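Local coordinates for protein putative transcriptional regulator, IclR family (Arthrobacter aurescens, PDB 3OBF) that probably acts as a DNA-binding transcription factor, the part seen here being its C-terminal, GAF-related domain without the helix-turn-helix domain, at residues M106-V112 against G123-Y129. Numbering follows the deposited sequence.
Sequences MERGWAV and GVASPVY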
loop_
_atom_site.group_PDB
_atom_site.type_symbol
_atom_site.label_atom_id
_atom_site.label_comp_id
_atom_site.label_asym_id
_atom_site.label_seq_id
_atom_site.Cartn_x
_atom_site.Cartn_y
_atom_site.Cartn_z
HETATM N N MSE A 106 -5.739 -8.700 -3.630
HETATM C CA MSE A 106 -7.111 -8.208 -3.771
HETATM C C MSE A 106 -8.078 -9.112 -3.025
HETATM O O MSE A 106 -8.983 -8.632 -2.338
HETATM C CB MSE A 106 -7.508 -8.106 -5.251
HETATM C CG MSE A 106 -6.830 -6.965 -6.022
HETATM SE SE MSE A 106 -7.130 -5.141 -5.252
HETATM C CE MSE A 106 -5.451 -4.904 -4.168
ATOM N N GLU A 107 -7.883 -10.422 -3.144
ATOM C CA GLU A 107 -8.734 -11.379 -2.451
ATOM C C GLU A 107 -8.440 -11.435 -0.941
ATOM O O GLU A 107 -9.348 -11.687 -0.151
ATOM C CB GLU A 107 -8.660 -12.769 -3.105
ATOM C CG GLU A 107 -9.032 -12.774 -4.607
ATOM C CD GLU A 107 -10.479 -13.208 -4.893
ATOM O OE1 GLU A 107 -10.757 -14.429 -4.878
ATOM O OE2 GLU A 107 -11.332 -12.329 -5.158
ATOM N N ARG A 108 -7.193 -11.184 -0.534
ATOM C CA ARG A 108 -6.882 -11.100 0.922
ATOM C C ARG A 108 -7.393 -9.776 1.532
ATOM O O ARG A 108 -7.853 -9.752 2.669
ATOM C CB ARG A 108 -5.380 -11.278 1.194
ATOM C CG ARG A 108 -4.980 -11.269 2.675
ATOM C CD ARG A 108 -3.504 -11.692 2.837
ATOM N NE ARG A 108 -2.717 -10.984 1.861
ATOM C CZ ARG A 108 -2.005 -11.539 0.874
ATOM N NH1 ARG A 108 -1.880 -12.865 0.745
ATOM N NH2 ARG A 108 -1.375 -10.737 0.035
ATOM N N GLY A 109 -7.305 -8.689 0.758
ATOM C CA GLY A 109 -7.730 -7.373 1.205
ATOM C C GLY A 109 -6.557 -6.469 1.545
ATOM O O GLY A 109 -6.751 -5.278 1.843
ATOM N N TRP A 110 -5.347 -7.027 1.510
ATOM C CA TRP A 110 -4.130 -6.241 1.686
ATOM C C TRP A 110 -2.922 -6.908 1.013
ATOM O O TRP A 110 -2.870 -8.113 0.906
ATOM C CB TRP A 110 -3.831 -5.973 3.166
ATOM C CG TRP A 110 -3.468 -7.220 3.984
ATOM C CD1 TRP A 110 -2.207 -7.743 4.198
ATOM C CD2 TRP A 110 -4.379 -8.058 4.720
ATOM N NE1 TRP A 110 -2.287 -8.854 5.024
ATOM C CE2 TRP A 110 -3.603 -9.071 5.349
ATOM C CE3 TRP A 110 -5.768 -8.051 4.903
ATOM C CZ2 TRP A 110 -4.175 -10.072 6.136
ATOM C CZ3 TRP A 110 -6.344 -9.048 5.693
ATOM C CH2 TRP A 110 -5.544 -10.051 6.295
ATOM N N ALA A 111 -1.981 -6.104 0.524
ATOM C CA ALA A 111 -0.706 -6.600 0.029
ATOM C C ALA A 111 0.306 -6.542 1.148
ATOM O O ALA A 111 0.155 -5.778 2.130
ATOM C CB ALA A 111 -0.233 -5.786 -1.173
ATOM N N VAL A 112 1.333 -7.363 0.992
ATOM C CA VAL A 112 2.336 -7.594 1.988
ATOM C C VAL A 112 3.747 -7.393 1.404
ATOM O O VAL A 112 4.047 -7.855 0.309
ATOM C CB VAL A 112 2.213 -9.040 2.506
ATOM C CG1 VAL A 112 3.488 -9.475 3.150
ATOM C CG2 VAL A 112 1.051 -9.161 3.504
ATOM N N GLY A 123 5.763 -3.917 5.333
ATOM C CA GLY A 123 4.617 -3.105 4.974
ATOM C C GLY A 123 3.382 -3.886 4.591
ATOM O O GLY A 123 3.465 -4.978 4.001
ATOM N N VAL A 124 2.226 -3.341 4.935
ATOM C CA VAL A 124 0.985 -3.808 4.361
ATOM C C VAL A 124 0.235 -2.604 3.800
ATOM O O VAL A 124 0.332 -1.524 4.342
ATOM C CB VAL A 124 0.079 -4.534 5.404
ATOM C CG1 VAL A 124 0.714 -5.877 5.882
ATOM C CG2 VAL A 124 -0.250 -3.598 6.590
ATOM N N ALA A 125 -0.526 -2.798 2.732
ATOM C CA ALA A 125 -1.301 -1.720 2.129
ATOM C C ALA A 125 -2.636 -2.256 1.578
ATOM O O ALA A 125 -2.704 -3.410 1.125
ATOM C CB ALA A 125 -0.494 -1.050 1.030
ATOM N N SER A 126 -3.635 -1.395 1.552
ATOM C CA SER A 126 -4.993 -1.741 1.102
ATOM C C SER A 126 -5.587 -0.646 0.209
ATOM O O SER A 126 -5.257 0.517 0.383
ATOM C CB SER A 126 -5.918 -1.947 2.306
ATOM O OG SER A 126 -5.436 -3.035 3.091
ATOM N N PRO A 127 -6.463 -1.017 -0.751
ATOM C CA PRO A 127 -6.963 -0.031 -1.716
ATOM C C PRO A 127 -8.158 0.759 -1.168
ATOM O O PRO A 127 -8.886 0.261 -0.325
ATOM C CB PRO A 127 -7.351 -0.886 -2.939
ATOM C CG PRO A 127 -7.708 -2.274 -2.309
ATOM C CD PRO A 127 -6.820 -2.412 -1.109
ATOM N N VAL A 128 -8.316 1.997 -1.636
ATOM C CA VAL A 128 -9.427 2.855 -1.282
ATOM C C VAL A 128 -10.127 3.087 -2.593
ATOM O O VAL A 128 -9.457 3.315 -3.598
ATOM C CB VAL A 128 -8.911 4.205 -0.709
ATOM C CG1 VAL A 128 -10.058 5.238 -0.592
ATOM C CG2 VAL A 128 -8.256 3.980 0.649
ATOM N N TYR A 129 -11.456 2.990 -2.601
ATOM C CA TYR A 129 -12.250 3.207 -3.823
ATOM C C TYR A 129 -13.202 4.393 -3.715
ATOM O O TYR A 129 -13.682 4.705 -2.623
ATOM C CB TYR A 129 -13.086 1.960 -4.175
ATOM C CG TYR A 129 -12.255 0.743 -4.403
ATOM C CD1 TYR A 129 -11.706 0.480 -5.644
ATOM C CD2 TYR A 129 -12.029 -0.157 -3.371
ATOM C CE1 TYR A 129 -10.922 -0.673 -5.854
ATOM C CE2 TYR A 129 -11.277 -1.299 -3.567
ATOM C CZ TYR A 129 -10.725 -1.544 -4.807
ATOM O OH TYR A 129 -9.959 -2.665 -4.976
#
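Two small apolar contacts lie on opposite faces of this antiparallel pairing. On one, V124 CG1 rests against both W110 CD1 (3.9 Å) and V112 CG2 (4.1 Å). On the other, the selenomethionine M106 reaches across from the last turn of its helix, placing CE 3.9 Å from P127 CG; separately, its SE approaches the hydroxyl Y129 OH to 3.8 Å. Between them runs the backbone. A111 and A125 form a hydrogen-bonded pair, A111 N to A125 O at 2.9 Å and A125 N to A111 O at 3.1 Å, while V112 and V124 follow as a non-hydrogen-bonded pair. A CA-H...O contact from V124 CA to A111 O, 3.1 Å, accompanies the first pair. Where the helix ends, G109 turns with positive phi, a conformation that favours glycine, and S126 OG donates to G109 O at 2.9 Å, so a side chain carries the link on past the backbone pairing. At the polar edge, R108 folds back on the turn and gives W110 O two bonds, from NE at 3.0 Å and NH2 at 3.1 Å. The contact joins the end of helix 92-108 to the beta hairpin of edge strand 111-114 and strand 121-129 in the IclR C-terminal domain's antiparallel sheet. Helix 62-69 covers the face of A111, A125 and P127, helix 150-170 packs on V112 and S126, and strand 135-144 flanks 121-129 on its other side.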